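Local structure of CdiA toxin (5T87) at residues Ser9-Ser14 with Pro22-Val27; Phe34-Arg39 with His46-Ala51. The protein probably acts as the toxic C-terminal domain of a contact-dependent growth inhibition system and forms a complex with the CdiI immunity protein. One frame throughout, in Å; residues are numbered along the deposited sequence.

Interaction 1: residues Ser9-Ser14 with Pro22-Val27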
loop_
_atom_site.group_PDB
_atom_site.type_symbol
_atom_site.label_atom_id
_atom_site.label_comp_id
_atom_site.label_asym_id
_atom_site.label_seq_id
_atom_site.Cartn_x
_atom_site.Cartn_y
_atom_site.Cartn_z
ATOM N N SER E 9 5.802 -5.450 -16.751
ATOM C CA SER E 9 5.032 -6.508 -17.446
ATOM C C SER E 9 4.110 -7.319 -16.513
ATOM O O SER E 9 3.009 -7.734 -16.905
ATOM C CB SER E 9 5.971 -7.445 -18.225
ATOM O OG SER E 9 6.982 -7.989 -17.394
ATOM N N VAL E 10 4.565 -7.531 -15.282
ATOM C CA VAL E 10 3.759 -8.185 -14.245
ATOM C C VAL E 10 2.539 -7.325 -13.850
ATOM O O VAL E 10 1.451 -7.866 -13.611
ATOM C CB VAL E 10 4.614 -8.522 -13.001
ATOM C CG1 VAL E 10 3.749 -9.088 -11.884
ATOM C CG2 VAL E 10 5.714 -9.529 -13.348
ATOM N N LEU E 11 2.729 -6.001 -13.782
ATOM C CA LEU E 11 1.625 -5.050 -13.575
ATOM C C LEU E 11 0.610 -5.081 -14.715
ATOM O O LEU E 11 -0.592 -5.126 -14.460
ATOM C CB LEU E 11 2.166 -3.620 -13.395
ATOM C CG LEU E 11 1.190 -2.431 -13.289
ATOM C CD1 LEU E 11 0.166 -2.639 -12.187
ATOM C CD2 LEU E 11 1.961 -1.137 -13.060
ATOM N N GLU E 12 1.094 -5.047 -15.961
ATOM C CA GLU E 12 0.205 -5.061 -17.145
ATOM C C GLU E 12 -0.658 -6.335 -17.203
ATOM O O GLU E 12 -1.855 -6.252 -17.468
ATOM C CB GLU E 12 1.001 -4.850 -18.439
ATOM C CG GLU E 12 1.540 -3.425 -18.589
ATOM C CD GLU E 12 2.591 -3.244 -19.693
ATOM O OE1 GLU E 12 3.049 -4.243 -20.277
ATOM O OE2 GLU E 12 2.986 -2.093 -19.984
ATOM N N ASN E 13 -0.076 -7.491 -16.882
ATOM C CA ASN E 13 -0.837 -8.745 -16.831
ATOM C C ASN E 13 -1.471 -9.016 -15.449
ATOM O O ASN E 13 -1.728 -10.173 -15.117
ATOM C CB ASN E 13 0.046 -9.941 -17.269
ATOM C CG ASN E 13 0.576 -9.798 -18.693
ATOM O OD1 ASN E 13 1.783 -9.690 -18.897
ATOM N ND2 ASN E 13 -0.325 -9.793 -19.685
ATOM N N SER E 14 -1.736 -7.972 -14.653
ATOM C CA SER E 14 -2.340 -8.122 -13.308
ATOM C C SER E 14 -3.863 -7.991 -13.369
ATOM O O SER E 14 -4.407 -7.591 -14.386
ATOM C CB SER E 14 -1.769 -7.086 -12.325
ATOM O OG SER E 14 -2.210 -5.770 -12.618
ATOM N N PRO E 22 -8.727 -0.195 -5.996
ATOM C CA PRO E 22 -7.740 -0.315 -7.072
ATOM C C PRO E 22 -6.646 -1.364 -6.835
ATOM O O PRO E 22 -5.851 -1.606 -7.726
ATOM C CB PRO E 22 -7.116 1.081 -7.117
ATOM C CG PRO E 22 -7.211 1.573 -5.711
ATOM C CD PRO E 22 -8.482 1.000 -5.161
ATOM N N ARG E 23 -6.586 -1.964 -5.645
ATOM C CA ARG E 23 -5.614 -3.019 -5.367
ATOM C C ARG E 23 -5.715 -4.163 -6.372
ATOM O O ARG E 23 -6.796 -4.723 -6.568
ATOM C CB ARG E 23 -5.803 -3.564 -3.956
ATOM C CG ARG E 23 -4.788 -4.623 -3.554
ATOM C CD ARG E 23 -4.708 -4.784 -2.041
ATOM N NE ARG E 23 -3.602 -4.030 -1.453
ATOM C CZ ARG E 23 -3.173 -4.153 -0.193
ATOM N NH1 ARG E 23 -3.767 -4.999 0.648
ATOM N NH2 ARG E 23 -2.143 -3.420 0.225
ATOM N N ARG E 24 -4.575 -4.476 -6.995
ATOM C CA ARG E 24 -4.454 -5.542 -7.971
ATOM C C ARG E 24 -3.501 -6.616 -7.472
ATOM O O ARG E 24 -2.767 -6.413 -6.493
ATOM C CB ARG E 24 -3.904 -5.007 -9.296
ATOM C CG ARG E 24 -4.568 -3.746 -9.813
ATOM C CD ARG E 24 -4.058 -3.396 -11.201
ATOM N NE ARG E 24 -4.567 -4.302 -12.238
ATOM C CZ ARG E 24 -5.785 -4.251 -12.792
ATOM N NH1 ARG E 24 -6.118 -5.135 -13.727
ATOM N NH2 ARG E 24 -6.677 -3.337 -12.422
ATOM N N VAL E 25 -3.504 -7.745 -8.185
ATOM C CA VAL E 25 -2.628 -8.896 -7.894
ATOM C C VAL E 25 -2.217 -9.624 -9.183
ATOM O O VAL E 25 -3.004 -9.703 -10.132
ATOM C CB VAL E 25 -3.293 -9.886 -6.895
ATOM C CG1 VAL E 25 -4.607 -10.446 -7.432
ATOM C CG2 VAL E 25 -2.338 -11.011 -6.525
ATOM N N SER E 26 -0.988 -10.142 -9.208
ATOM C CA SER E 26 -0.466 -10.920 -10.345
ATOM C C SER E 26 0.512 -12.012 -9.880
ATOM O O SER E 26 0.778 -12.151 -8.678
ATOM C CB SER E 26 0.234 -9.982 -11.329
ATOM O OG SER E 26 0.301 -10.541 -12.630
ATOM N N VAL E 27 1.040 -12.779 -10.835
ATOM C CA VAL E 27 2.120 -13.743 -10.570
ATOM C C VAL E 27 3.181 -13.629 -11.670
ATOM O O VAL E 27 2.841 -13.541 -12.848
ATOM C CB VAL E 27 1.584 -15.195 -10.422
ATOM C CG1 VAL E 27 0.843 -15.659 -11.672
ATOM C CG2 VAL E 27 2.706 -16.162 -10.067
#

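Interaction 2: residues Phe34-Arg39 with His46-Ala51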
loop_
_atom_site.group_PDB
_atom_site.type_symbol
_atom_site.label_atom_id
_atom_site.label_comp_id
_atom_site.label_asym_id
_atom_site.label_seq_id
_atom_site.Cartn_x
_atom_site.Cartn_y
_atom_site.Cartn_z
ATOM N N PHE E 34 4.538 -14.068 -6.087
ATOM C CA PHE E 34 3.219 -13.421 -6.062
ATOM C C PHE E 34 3.389 -11.954 -5.685
ATOM O O PHE E 34 4.120 -11.637 -4.738
ATOM C CB PHE E 34 2.284 -14.111 -5.066
ATOM C CG PHE E 34 2.096 -15.575 -5.336
ATOM C CD1 PHE E 34 1.364 -16.001 -6.446
ATOM C CD2 PHE E 34 2.660 -16.538 -4.492
ATOM C CE1 PHE E 34 1.197 -17.357 -6.706
ATOM C CE2 PHE E 34 2.494 -17.891 -4.747
ATOM C CZ PHE E 34 1.763 -18.303 -5.856
ATOM N N VAL E 35 2.701 -11.073 -6.424
ATOM C CA VAL E 35 2.898 -9.610 -6.337
ATOM C C VAL E 35 1.595 -8.833 -6.130
ATOM O O VAL E 35 0.630 -9.029 -6.875
ATOM C CB VAL E 35 3.582 -9.045 -7.604
ATOM C CG1 VAL E 35 3.960 -7.578 -7.400
ATOM C CG2 VAL E 35 4.814 -9.867 -7.968
ATOM N N VAL E 36 1.602 -7.944 -5.127
ATOM C CA VAL E 36 0.485 -7.045 -4.814
ATOM C C VAL E 36 0.838 -5.624 -5.259
ATOM O O VAL E 36 1.918 -5.109 -4.925
ATOM C CB VAL E 36 0.189 -7.021 -3.303
ATOM C CG1 VAL E 36 -0.920 -6.017 -2.974
ATOM C CG2 VAL E 36 -0.170 -8.410 -2.787
ATOM N N PHE E 37 -0.091 -5.001 -5.989
ATOM C CA PHE E 37 0.081 -3.661 -6.542
ATOM C C PHE E 37 -0.960 -2.714 -6.002
ATOM O O PHE E 37 -2.132 -3.063 -5.951
ATOM C CB PHE E 37 -0.102 -3.701 -8.052
ATOM C CG PHE E 37 0.977 -4.440 -8.772
ATOM C CD1 PHE E 37 2.231 -3.859 -8.943
ATOM C CD2 PHE E 37 0.741 -5.706 -9.304
ATOM C CE1 PHE E 37 3.243 -4.532 -9.614
ATOM C CE2 PHE E 37 1.746 -6.381 -9.989
ATOM C CZ PHE E 37 3.000 -5.789 -10.141
ATOM N N ASP E 38 -0.537 -1.502 -5.662
ATOM C CA ASP E 38 -1.441 -0.470 -5.154
ATOM C C ASP E 38 -1.244 0.817 -5.921
ATOM O O ASP E 38 -0.146 1.102 -6.395
ATOM C CB ASP E 38 -1.161 -0.206 -3.680
ATOM C CG ASP E 38 -1.332 -1.437 -2.831
ATOM O OD1 ASP E 38 -2.500 -1.804 -2.577
ATOM O OD2 ASP E 38 -0.301 -2.048 -2.447
ATOM N N ARG E 39 -2.301 1.610 -6.013
ATOM C CA ARG E 39 -2.227 2.860 -6.731
ATOM C C ARG E 39 -1.362 3.868 -5.991
ATOM O O ARG E 39 -1.468 4.007 -4.781
ATOM C CB ARG E 39 -3.606 3.473 -6.945
ATOM C CG ARG E 39 -3.577 4.511 -8.060
ATOM C CD ARG E 39 -4.709 5.489 -7.946
ATOM N NE ARG E 39 -5.951 4.894 -8.418
ATOM C CZ ARG E 39 -7.167 5.142 -7.920
ATOM N NH1 ARG E 39 -7.346 5.985 -6.894
ATOM N NH2 ARG E 39 -8.218 4.532 -8.454
ATOM N N HIS E 46 2.712 1.078 -7.333
ATOM C CA HIS E 46 3.883 0.454 -6.652
ATOM C C HIS E 46 3.532 -0.975 -6.238
ATOM O O HIS E 46 2.359 -1.357 -6.247
ATOM C CB HIS E 46 4.316 1.234 -5.403
ATOM C CG HIS E 46 3.190 1.514 -4.456
ATOM N ND1 HIS E 46 2.433 2.661 -4.538
ATOM C CD2 HIS E 46 2.658 0.781 -3.450
ATOM C CE1 HIS E 46 1.501 2.640 -3.605
ATOM N NE2 HIS E 46 1.619 1.514 -2.929
ATOM N N GLY E 47 4.535 -1.760 -5.864
ATOM C CA GLY E 47 4.275 -3.157 -5.556
ATOM C C GLY E 47 5.239 -3.824 -4.608
ATOM O O GLY E 47 6.363 -3.338 -4.383
ATOM N N HIS E 48 4.781 -4.947 -4.054
ATOM C CA HIS E 48 5.602 -5.752 -3.146
ATOM C C HIS E 48 5.368 -7.232 -3.355
ATOM O O HIS E 48 4.309 -7.639 -3.845
ATOM C CB HIS E 48 5.354 -5.368 -1.673
ATOM C CG HIS E 48 3.940 -5.560 -1.221
ATOM N ND1 HIS E 48 3.009 -4.547 -1.253
ATOM C CD2 HIS E 48 3.300 -6.643 -0.724
ATOM C CE1 HIS E 48 1.852 -4.997 -0.802
ATOM N NE2 HIS E 48 2.001 -6.268 -0.480
ATOM N N VAL E 49 6.355 -8.032 -2.952
ATOM C CA VAL E 49 6.276 -9.499 -3.051
ATOM C C VAL E 49 5.567 -10.104 -1.833
ATOM O O VAL E 49 5.768 -9.658 -0.699
ATOM C CB VAL E 49 7.682 -10.121 -3.141
ATOM C CG1 VAL E 49 7.593 -11.639 -3.298
ATOM C CG2 VAL E 49 8.473 -9.492 -4.280
ATOM N N ARG E 50 4.753 -11.126 -2.066
ATOM C CA ARG E 50 4.147 -11.873 -0.966
ATOM C C ARG E 50 4.277 -13.393 -1.122
ATOM O O ARG E 50 4.427 -13.904 -2.225
ATOM C CB ARG E 50 2.674 -11.485 -0.800
ATOM C CG ARG E 50 2.443 -10.157 -0.092
ATOM C CD ARG E 50 1.022 -10.067 0.453
ATOM N NE ARG E 50 0.662 -8.695 0.819
ATOM C CZ ARG E 50 -0.525 -8.318 1.304
ATOM N NH1 ARG E 50 -1.478 -9.213 1.557
ATOM N NH2 ARG E 50 -0.737 -7.038 1.589
ATOM N N ALA E 51 4.224 -14.091 0.012
ATOM C CA ALA E 51 4.141 -15.552 0.055
ATOM C C ALA E 51 2.672 -16.005 -0.036
ATOM O O ALA E 51 1.794 -15.389 0.568
ATOM C CB ALA E 51 4.772 -16.067 1.342
#

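Interaction 1: residues Ser9-Ser14 with Pro22-Val27
R24 opens the contact and shows how one arginine can clamp the residue just past the C-terminal end of a helix. Its chain leaves the strand extended and then bends at chi3 (73°), which swings the guanidinium edge onto S14. The grip is side-on: NE binds S14 OG at 2.8 Å, while NH1 reaches S14 O at 3.1 Å along a nearly straight N-H line (166°). Both partners lie close to the guanidinium plane, although NH1 approaches the S14 carbonyl from above its plane. The S14 hydroxyl is itself fixed, because it donates to L11 O over a short 2.5 Å and so presents its oxygen to R24 as an acceptor. L11 O also receives the backbone S14 N at 3.1 Å, and this doubly used carbonyl ties the chain just past the helix back onto its last turn. A positive charge here would be expected to suit the negative end of the helix dipole.

V25 points its side chain to the other side of the strand and takes part through its backbone, V25 O lying 3.6 Å from S14 CA. S26 returns to the helix side. With OG anti to its own backbone N (chi1 -158°), it donates to a lone pair of V10 O, a carbonyl of the last helical turn, at 3.1 Å. S26 CB meets V10 CG1 and S14 CB, each at 3.7 Å, and the CA atoms of S14 and S26 are only 4.5 Å apart.

Around this contact, strand 21-27 runs between strands 15-18 and 34-41 of the antiparallel sheet. Helix 7-12 lies against that sheet, with V10 and L11 reaching F37 of strand 34-41, and the chain immediately after the helix leads into edge strand 15-18.

Interaction 2: residues Phe34-Arg39 with His46-Ala51
The two strands run antiparallel, their axes 4.7 Å apart at closest approach and their directions 150° from each other, with paired backbone bonds joining V36 to H48 and D38 to H46 and R50 N donating to F34 O. On the face carrying V36, D38, H46, H48 and R50 the side chains pack against one another. H48 and V36 lie side by side, and V36 CB sits over a face of the imidazole, 3.4 Å from H48 NE2. That same NE2 accepts R50 NE at 3.1 Å, almost in the ring plane, which is consistent with H48 carrying its proton on ND1. R50 stretches out from CG to NE and lays a face of its guanidinium over V36 CG2, 3.7 Å from NE; its terminal nitrogens bind D54 O and D108 of the CdiI chain. H46 folds its ring over the neighbouring strand, with D38 O above one face, while T40 OG1 holds ND1. D38 crosses H46 obliquely, D38 CB 3.4 Å from H46 NE2, and gives its carboxylate to R23.

On the reverse face, V35 CG1 rests over the F37 ring; V10 of helix 7-12 packs on both, and L11 on F37. The F37 ring also brings CD1 to 4.0 Å from G47 CA.

Such cross-strand pairing is that of a classical beta hairpin, here formed by strands 34-41 and 44-50, whose histidine-bearing face meets H72 of the immunity protein.

How the interactions relate
Interactions 1 and 2, with centres about 8 Å apart, share the seam between neighbouring strands 21-27 and 34-41. R24 N lies 3.0 Å from F37 O in a probable backbone hydrogen bond, continuing the sheet from one contact to the next. On the helix side, F37 CZ packs 3.7 Å from L11 N, so the hairpin's aromatic ring lies directly against the helix of interaction 1. On the other side, R23 NE forms a 2.7 Å salt bridge with D38 OD1. D108 of the CdiI chain bonds both R23 and R50, so a single immunity-protein carboxylate ties strand 21-27 to the far strand of the hairpin in interaction 2.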